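Local coordinates for N-acetyltransferase (Trypanosoma brucei, PDB 3I3G), which probably transfers an acetyl group from acetyl-CoA to the amine of D-glucosamine 6-phosphate, an early step towards UDP-N-acetylglucosamine, at residues 38-43 with 104-109; 57-60 with 65-68; 133-138 with 143-148. One frame throughout, in Å; residues are numbered along the deposited sequence. Where two conformers were deposited one is given.

Contact 1 of 3, residues 38-43 with 104-109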
loop_
_atom_site.group_PDB
_atom_site.type_symbol
_atom_site.label_atom_id
_atom_site.label_comp_id
_atom_site.label_asym_id
_atom_site.label_seq_id
_atom_site.Cartn_x
_atom_site.Cartn_y
_atom_site.Cartn_z
ATOM N N LEU A 38 6.557 -8.573 -15.793
ATOM C CA LEU A 38 6.255 -7.235 -15.294
ATOM C C LEU A 38 6.525 -6.171 -16.356
ATOM O O LEU A 38 5.995 -5.063 -16.283
ATOM C CB LEU A 38 7.050 -6.939 -14.020
ATOM C CG LEU A 38 6.679 -7.769 -12.788
ATOM C CD1 LEU A 38 7.643 -7.500 -11.639
ATOM C CD2 LEU A 38 5.247 -7.494 -12.362
ATOM N N GLY A 39 7.350 -6.515 -17.338
ATOM C CA GLY A 39 7.645 -5.605 -18.440
ATOM C C GLY A 39 6.391 -5.207 -19.197
ATOM O O GLY A 39 6.371 -4.194 -19.896
ATOM N N HIS A 40 5.341 -6.008 -19.057
ATOM C CA HIS A 40 4.079 -5.738 -19.736
ATOM C C HIS A 40 3.236 -4.719 -18.976
ATOM O O HIS A 40 2.303 -4.137 -19.528
ATOM C CB HIS A 40 3.283 -7.031 -19.927
ATOM C CG HIS A 40 3.961 -8.032 -20.809
ATOM N ND1 HIS A 40 3.915 -7.963 -22.184
ATOM C CD2 HIS A 40 4.701 -9.126 -20.510
ATOM C CE1 HIS A 40 4.600 -8.971 -22.696
ATOM N NE2 HIS A 40 5.085 -9.693 -21.702
ATOM N N LEU A 41 3.581 -4.441 -17.741
ATOM C CA LEU A 41 2.815 -3.571 -16.924
ATOM C C LEU A 41 3.464 -2.210 -16.847
ATOM O O LEU A 41 2.801 -1.237 -16.814
ATOM C CB LEU A 41 2.687 -4.145 -15.529
ATOM C CG LEU A 41 1.940 -3.349 -14.460
ATOM C CD1 LEU A 41 0.484 -3.292 -14.790
ATOM C CD2 LEU A 41 2.122 -3.900 -13.055
ATOM N N THR A 42 4.780 -2.194 -16.734
ATOM C CA THR A 42 5.495 -0.933 -16.614
ATOM C C THR A 42 6.972 -1.088 -16.952
ATOM O O THR A 42 7.436 -2.179 -17.287
ATOM C CB THR A 42 5.356 -0.345 -15.194
ATOM O OG1 THR A 42 5.880 0.988 -15.169
ATOM C CG2 THR A 42 6.104 -1.199 -14.185
ATOM N N GLU A 43 7.702 0.017 -16.866
ATOM C CA GLU A 43 9.131 0.029 -17.135
ATOM C C GLU A 43 9.843 -0.999 -16.258
ATOM O O GLU A 43 9.750 -0.947 -15.032
ATOM C CB GLU A 43 9.686 1.428 -16.872
ATOM C CG GLU A 43 11.057 1.688 -17.455
ATOM C CD GLU A 43 11.469 3.140 -17.323
ATOM O OE1 GLU A 43 10.591 3.990 -17.060
ATOM O OE2 GLU A 43 12.671 3.430 -17.484
ATOM N N VAL A 104 -0.862 -9.939 -16.403
ATOM C CA VAL A 104 -1.039 -11.219 -17.075
ATOM C C VAL A 104 -0.437 -11.166 -18.472
ATOM O O VAL A 104 -0.633 -10.197 -19.206
ATOM C CB VAL A 104 -2.525 -11.603 -17.182
ATOM C CG1 VAL A 104 -2.696 -12.816 -18.083
ATOM C CG2 VAL A 104 -3.103 -11.868 -15.800
ATOM N N ASP A 105 0.305 -12.205 -18.834
ATOM C CA ASP A 105 0.887 -12.285 -20.163
ATOM C C ASP A 105 -0.224 -12.197 -21.206
ATOM O O ASP A 105 -1.215 -12.918 -21.121
ATOM C CB ASP A 105 1.678 -13.584 -20.325
ATOM C CG ASP A 105 2.388 -13.669 -21.660
ATOM O OD1 ASP A 105 3.612 -13.915 -21.667
ATOM O OD2 ASP A 105 1.726 -13.478 -22.701
ATOM N N PRO A 106 -0.062 -11.296 -22.188
ATOM C CA PRO A 106 -1.061 -11.091 -23.232
ATOM C C PRO A 106 -1.454 -12.396 -23.920
ATOM O O PRO A 106 -2.593 -12.541 -24.367
ATOM C CB PRO A 106 -0.359 -10.150 -24.224
ATOM C CG PRO A 106 1.079 -10.107 -23.804
ATOM C CD PRO A 106 1.095 -10.403 -22.347
ATOM N N SER A 107 -0.519 -13.336 -24.000
ATOM C CA SER A 107 -0.785 -14.625 -24.630
ATOM C C SER A 107 -1.853 -15.409 -23.876
ATOM O O SER A 107 -2.485 -16.306 -24.434
ATOM C CB SER A 107 0.499 -15.452 -24.728
ATOM O OG SER A 107 1.431 -14.845 -25.607
ATOM N N TYR A 108 -2.052 -15.065 -22.607
ATOM C CA TYR A 108 -3.026 -15.759 -21.768
ATOM C C TYR A 108 -4.250 -14.895 -21.479
ATOM O O TYR A 108 -4.963 -15.121 -20.502
ATOM C CB TYR A 108 -2.375 -16.214 -20.460
ATOM C CG TYR A 108 -1.482 -17.422 -20.624
ATOM C CD1 TYR A 108 -1.932 -18.691 -20.293
ATOM C CD2 TYR A 108 -0.193 -17.296 -21.124
ATOM C CE1 TYR A 108 -1.123 -19.800 -20.446
ATOM C CE2 TYR A 108 0.623 -18.401 -21.283
ATOM C CZ TYR A 108 0.151 -19.650 -20.941
ATOM O OH TYR A 108 0.960 -20.754 -21.096
ATOM N N ARG A 109 -4.480 -13.974 -22.386
ATOM C CA ARG A 109 -5.564 -13.018 -22.339
ATOM C C ARG A 109 -6.941 -13.666 -22.291
ATOM O O ARG A 109 -7.914 -13.074 -21.974
ATOM C CB ARG A 109 -5.454 -12.078 -23.549
ATOM C CG ARG A 109 -5.468 -12.756 -24.920
ATOM C CD ARG A 109 -5.181 -11.762 -26.010
ATOM N NE ARG A 109 -5.228 -12.340 -27.336
ATOM C CZ ARG A 109 -4.186 -12.945 -27.897
ATOM N NH1 ARG A 109 -3.063 -13.036 -27.199
ATOM N NH2 ARG A 109 -4.276 -13.486 -29.106
HETATM O O HOH W 1 5.960 -12.553 -20.143
#

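Contact 2 of 3, residues 57-60 with 65-68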
loop_
_atom_site.group_PDB
_atom_site.type_symbol
_atom_site.label_atom_id
_atom_site.label_comp_id
_atom_site.label_asym_id
_atom_site.label_seq_id
_atom_site.Cartn_x
_atom_site.Cartn_y
_atom_site.Cartn_z
ATOM N N ASP A 57 13.905 -10.385 -1.326
ATOM C CA ASP A 57 14.132 -10.417 0.113
ATOM C C ASP A 57 13.486 -9.235 0.820
ATOM O O ASP A 57 12.778 -9.407 1.813
ATOM C CB ASP A 57 15.625 -10.441 0.426
ATOM C CG ASP A 57 16.087 -11.787 0.921
ATOM O OD1 ASP A 57 16.131 -12.737 0.112
ATOM O OD2 ASP A 57 16.404 -11.895 2.125
ATOM N N MET A 58 13.725 -8.070 0.297
ATOM C CA MET A 58 13.219 -6.859 0.885
ATOM C C MET A 58 11.688 -6.937 0.899
ATOM O O MET A 58 11.083 -6.580 1.852
ATOM C CB MET A 58 13.713 -5.659 0.148
ATOM C CG MET A 58 15.174 -5.448 0.208
ATOM S SD MET A 58 15.738 -4.997 1.855
ATOM C CE MET A 58 15.855 -6.506 2.616
ATOM N N ARG A 59 11.102 -7.435 -0.167
ATOM C CA ARG A 59 9.652 -7.539 -0.293
ATOM C C ARG A 59 9.057 -8.500 0.735
ATOM O O ARG A 59 8.029 -8.205 1.344
ATOM C CB ARG A 59 9.255 -7.939 -1.719
ATOM C CG ARG A 59 9.437 -6.819 -2.735
ATOM C CD ARG A 59 9.255 -7.303 -4.168
ATOM N NE ARG A 59 7.905 -7.797 -4.426
ATOM C CZ ARG A 59 6.876 -7.026 -4.767
ATOM N NH1 ARG A 59 5.685 -7.567 -4.985
ATOM N NH2 ARG A 59 7.034 -5.715 -4.887
ATOM N N ARG A 60 9.705 -9.644 0.934
ATOM C CA ARG A 60 9.260 -10.586 1.957
ATOM C C ARG A 60 9.354 -9.956 3.341
ATOM O O ARG A 60 8.499 -10.183 4.198
ATOM C CB ARG A 60 10.078 -11.878 1.913
ATOM C CG ARG A 60 9.652 -12.851 0.827
ATOM C CD ARG A 60 10.281 -14.221 1.046
ATOM N NE ARG A 60 11.725 -14.131 1.240
ATOM C CZ ARG A 60 12.608 -14.103 0.249
ATOM N NH1 ARG A 60 12.194 -14.160 -1.008
ATOM N NH2 ARG A 60 13.905 -14.016 0.517
ATOM N N VAL A 65 3.268 -10.626 -0.183
ATOM C CA VAL A 65 3.102 -11.948 -0.769
ATOM C C VAL A 65 2.833 -11.813 -2.262
ATOM O O VAL A 65 1.977 -11.031 -2.677
ATOM C CB VAL A 65 1.929 -12.709 -0.129
ATOM C CG1 VAL A 65 1.794 -14.092 -0.749
ATOM C CG2 VAL A 65 2.115 -12.810 1.375
ATOM N N THR A 66 3.567 -12.571 -3.067
ATOM C CA THR A 66 3.357 -12.555 -4.509
ATOM C C THR A 66 2.931 -13.929 -5.014
ATOM O O THR A 66 3.641 -14.918 -4.830
ATOM C CB THR A 66 4.619 -12.100 -5.267
ATOM O OG1 THR A 66 5.006 -10.795 -4.816
ATOM C CG2 THR A 66 4.347 -12.050 -6.764
ATOM N N LYS A 67 1.763 -13.981 -5.642
ATOM C CA LYS A 67 1.273 -15.212 -6.244
ATOM C C LYS A 67 1.462 -15.131 -7.751
ATOM O O LYS A 67 1.250 -14.081 -8.353
ATOM C CB LYS A 67 -0.203 -15.429 -5.907
ATOM C CG LYS A 67 -0.500 -15.473 -4.417
ATOM C CD LYS A 67 0.276 -16.586 -3.730
ATOM C CE LYS A 67 -0.222 -17.958 -4.152
ATOM N NZ LYS A 67 -1.562 -18.266 -3.578
ATOM N N VAL A 68 1.869 -16.241 -8.356
ATOM C CA VAL A 68 2.115 -16.267 -9.791
ATOM C C VAL A 68 1.477 -17.480 -10.453
ATOM O O VAL A 68 1.288 -18.522 -9.824
ATOM C CB VAL A 68 3.625 -16.292 -10.104
ATOM C CG1 VAL A 68 4.302 -15.039 -9.575
ATOM C CG2 VAL A 68 4.265 -17.543 -9.517
HETATM O O HOH W 2 7.632 -10.279 -4.252
#

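Contact 3 of 3, residues 133-138 with 143-148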
loop_
_atom_site.group_PDB
_atom_site.type_symbol
_atom_site.label_atom_id
_atom_site.label_comp_id
_atom_site.label_asym_id
_atom_site.label_seq_id
_atom_site.Cartn_x
_atom_site.Cartn_y
_atom_site.Cartn_z
ATOM N N VAL A 133 -10.454 -5.021 0.652
ATOM C CA VAL A 133 -9.305 -5.128 -0.232
ATOM C C VAL A 133 -9.337 -3.955 -1.201
ATOM O O VAL A 133 -10.369 -3.665 -1.802
ATOM C CB VAL A 133 -9.314 -6.445 -1.033
ATOM C CG1 VAL A 133 -8.137 -6.487 -1.996
ATOM C CG2 VAL A 133 -9.282 -7.642 -0.094
ATOM N N ILE A 134 -8.206 -3.273 -1.341
ATOM C CA ILE A 134 -8.132 -2.119 -2.226
ATOM C C ILE A 134 -6.969 -2.233 -3.201
ATOM O O ILE A 134 -5.981 -2.916 -2.932
ATOM C CB ILE A 134 -8.003 -0.803 -1.439
ATOM C CG1 ILE A 134 -6.778 -0.845 -0.525
ATOM C CG2 ILE A 134 -9.268 -0.538 -0.637
ATOM C CD1 ILE A 134 -6.521 0.452 0.214
ATOM N N LEU A 135 -7.101 -1.558 -4.336
ATOM C CA LEU A 135 -6.066 -1.549 -5.354
ATOM C C LEU A 135 -6.263 -0.350 -6.273
ATOM O O LEU A 135 -7.347 0.228 -6.327
ATOM C CB LEU A 135 -6.094 -2.854 -6.155
ATOM C CG LEU A 135 -7.405 -3.206 -6.861
ATOM C CD1 LEU A 135 -7.563 -2.396 -8.137
ATOM C CD2 LEU A 135 -7.463 -4.689 -7.166
ATOM N N ASP A 136 -5.207 0.030 -6.985
ATOM C CA ASP A 136 -5.289 1.136 -7.928
ATOM C C ASP A 136 -5.351 0.608 -9.352
ATOM O O ASP A 136 -4.500 -0.173 -9.771
ATOM C CB ASP A 136 -4.098 2.080 -7.759
ATOM C CG ASP A 136 -4.128 2.822 -6.441
ATOM O OD1 ASP A 136 -5.238 3.141 -5.961
ATOM O OD2 ASP A 136 -3.043 3.091 -5.885
ATOM N N SER A 137 -6.365 1.037 -10.094
ATOM C CA SER A 137 -6.569 0.546 -11.447
ATOM C C SER A 137 -6.444 1.649 -12.485
ATOM O O SER A 137 -6.899 2.772 -12.273
ATOM C CB SER A 137 -7.941 -0.118 -11.570
ATOM O OG SER A 137 -8.243 -0.404 -12.924
ATOM N N SER A 138 -5.820 1.318 -13.609
ATOM C CA SER A 138 -5.803 2.211 -14.753
ATOM C C SER A 138 -7.213 2.264 -15.321
ATOM O O SER A 138 -8.069 1.466 -14.940
ATOM C CB SER A 138 -4.830 1.702 -15.816
ATOM O OG SER A 138 -5.220 0.425 -16.289
ATOM N N PRO A 143 -12.932 -1.853 -16.086
ATOM C CA PRO A 143 -13.998 -2.818 -16.361
ATOM C C PRO A 143 -13.705 -4.189 -15.760
ATOM O O PRO A 143 -14.597 -4.821 -15.189
ATOM C CB PRO A 143 -14.005 -2.904 -17.890
ATOM C CG PRO A 143 -13.422 -1.609 -18.345
ATOM C CD PRO A 143 -12.384 -1.268 -17.320
ATOM N N PHE A 144 -12.464 -4.641 -15.898
ATOM C CA PHE A 144 -12.045 -5.930 -15.359
ATOM C C PHE A 144 -12.323 -6.034 -13.862
ATOM O O PHE A 144 -12.840 -7.046 -13.388
ATOM C CB PHE A 144 -10.557 -6.160 -15.641
ATOM C CG PHE A 144 -9.948 -7.269 -14.827
ATOM C CD1 PHE A 144 -10.212 -8.595 -15.128
ATOM C CD2 PHE A 144 -9.103 -6.983 -13.767
ATOM C CE1 PHE A 144 -9.650 -9.614 -14.381
ATOM C CE2 PHE A 144 -8.537 -7.998 -13.018
ATOM C CZ PHE A 144 -8.811 -9.316 -13.325
ATOM N N TYR A 145 -11.982 -4.984 -13.121
ATOM C CA TYR A 145 -12.164 -4.986 -11.672
ATOM C C TYR A 145 -13.628 -4.851 -11.260
ATOM O O TYR A 145 -14.071 -5.483 -10.300
ATOM C CB TYR A 145 -11.316 -3.893 -11.016
ATOM C CG TYR A 145 -9.831 -4.176 -11.056
ATOM C CD1 TYR A 145 -9.279 -5.203 -10.301
ATOM C CD2 TYR A 145 -8.980 -3.417 -11.849
ATOM C CE1 TYR A 145 -7.922 -5.469 -10.337
ATOM C CE2 TYR A 145 -7.621 -3.673 -11.889
ATOM C CZ TYR A 145 -7.098 -4.700 -11.132
ATOM O OH TYR A 145 -5.746 -4.959 -11.169
ATOM N N GLU A 146 -14.381 -4.032 -11.985
ATOM C CA GLU A 146 -15.791 -3.830 -11.669
ATOM C C GLU A 146 -16.598 -5.110 -11.878
ATOM O O GLU A 146 -17.590 -5.346 -11.189
ATOM C CB GLU A 146 -16.377 -2.669 -12.480
ATOM C CG GLU A 146 -16.256 -2.818 -13.987
ATOM C CD GLU A 146 -16.685 -1.563 -14.728
ATOM O OE1 GLU A 146 -17.306 -1.687 -15.804
ATOM O OE2 GLU A 146 -16.407 -0.452 -14.229
ATOM N N LYS A 147 -16.167 -5.940 -12.822
ATOM C CA LYS A 147 -16.852 -7.204 -13.071
ATOM C C LYS A 147 -16.556 -8.215 -11.968
ATOM O O LYS A 147 -17.349 -9.119 -11.713
ATOM C CB LYS A 147 -16.474 -7.785 -14.435
ATOM C CG LYS A 147 -17.187 -9.094 -14.747
ATOM C CD LYS A 147 -16.944 -9.556 -16.173
ATOM C CE LYS A 147 -17.745 -10.816 -16.471
ATOM N NZ LYS A 147 -17.563 -11.289 -17.870
ATOM N N LEU A 148 -15.409 -8.054 -11.314
ATOM C CA LEU A 148 -15.023 -8.941 -10.222
ATOM C C LEU A 148 -15.769 -8.600 -8.937
ATOM O O LEU A 148 -15.729 -9.357 -7.968
ATOM C CB LEU A 148 -13.512 -8.879 -9.984
ATOM C CG LEU A 148 -12.614 -9.365 -11.122
ATOM C CD1 LEU A 148 -11.152 -9.288 -10.715
ATOM C CD2 LEU A 148 -12.984 -10.783 -11.534
#

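Contact 1 of 3, residues 38-43 with 104-109
H40 and D105 are the closest backbone points of two loops, their CA atoms 7.3 Å apart, so the loops meet through side chains and a bridging water rather than through their backbones. P106 supplies the direct touch. Its CD lies over one face of the H40 imidazole, 3.8 Å from the ring centroid and 14° off the normal, shifted towards the ND1–CE1 rim where P106 CG also reaches. This is a CH-pi contact, and proline suits it because CD is bonded to proline's own backbone nitrogen, which probably polarises its hydrogens slightly. H40 carries CG anti to its carbonyl carbon (chi1 -63°), which sends the imidazole across to the proline. At the polar end a water donates to D105 OD1 over 3.1 Å and makes a weak, long hydrogen bond of 3.4 Å with H40 NE2.

The segment 104-109 leaves strand 96-104 and, with R109, enters the arginine- and glycine-rich signature of the GNAT fold, which in relatives wraps the pyrophosphate of acetyl-CoA before helix 113-127. D105 shapes its start as an Asx turn: OD2 takes the backbone N-H of S107 at 2.6 Å, while OD1 forms a salt bridge with R76. An aspartate fits because one oxygen can fold the turn while the other holds an arginine on strand 76-86. Further on, P106 O accepts both R109 N and R109 NH1, from opposite faces of its carbonyl plane. By the NH1 bond, 2.9 Å long, R109 folds back over the turn, and P106 O lies close to its guanidinium plane.

Contact 2 of 3, residues 57-60 with 65-68
T66 OG1 is gripped by two partners: it bonds to S82 OG on the neighbouring strand 76-86 and to a water at 2.7 Å. R59 NH1 lies 3.3 Å from T66 OG1, which sits near the guanidinium plane. The same water accepts from R59 NE, a very short approach whose exact length deserves caution. The two side chains cross at about a right angle, and a bend at chi3 (63°) brings the guanidinium edge to the hydroxyl. T66 presents its hydroxyl to the arginine because OG1 stands anti to the carbonyl carbon. Small and polar, threonine suits a strand position where a buried arginine needs oxygen partners.

In the GNAT fold these are helix 49-61 and the start of strand 65-71, joined by a short loop. R59 reaches further than its own chain, for NH2 donates to P87 O of the second subunit and the side chain packs on F89 of that subunit. A long arginine can serve both directions from one helix position.

Beside R59, R60 NH2 pairs with D57 OD1 at 2.6 Å, a salt bridge between residues three apart. The R60 guanidinium lies back over the helix, D57 CA 3.6 Å above one face.

Contact 3 of 3, residues 133-138 with 143-148
Apolar contact comes first, and the ring of Y145 is its centre. L135 CD1 stands over the middle of one face, 3.7 Å from the centroid and 8° off the normal, in a well-aligned CH-pi contact. Its other methyl, CD2, presses on the rim, only 3.3 Å from Y145 CE1, a tight approach. L135 CG takes the crowded position between the backbone N and the carbonyl carbon (chi1 58°), and chi2 (78°) turns both methyls to the ring. F144 CD2 covers the opposite face, so the tyrosine is clasped between a leucine from the strand and its own helix neighbour.

At the ring edge a hydroxyl makes a van der Waals contact. S137 OG lies near the ring plane, 3.3 Å from Y145 CD2, with S137 CB close behind. The hydroxyl is committed: it donates to S138 O at 2.8 Å, in the carbonyl plane and on a lone pair. Serine suits this place because it is small enough to let the ring edge come close.

These residues join strand 132-137 to helix 142-147 of the GNAT fold, while the strand's edge pairs antiparallel with the second subunit, continuing the sheet. Y145 also touches V102 and I118, and F150 meets both Y145 and L135. With both faces covered and one edge against a serine, tilting of the ring is probably restricted, and dispersion forces carry the contact.

In the fold
Contacts 2 and 3 are buried and both join a helix to the central sheet, but at different strands and on opposite sides of the chain's centre, their centres about 21 Å apart. Contact 1 is partly exposed and joins two loops, its centre about 18 Å from that of contact 2 and 17 Å from that of contact 3. Chemistry follows place: contact 3 is almost wholly apolar, contact 2 keeps a buried arginine among oxygens and a water, and contact 1 balances a proline–imidazole CH-pi contact with a weak water-mediated link nearer the surface. Along the chain contact 2 nests within the loop closed by contact 1, and contact 3 follows both. All three reach the second subunit.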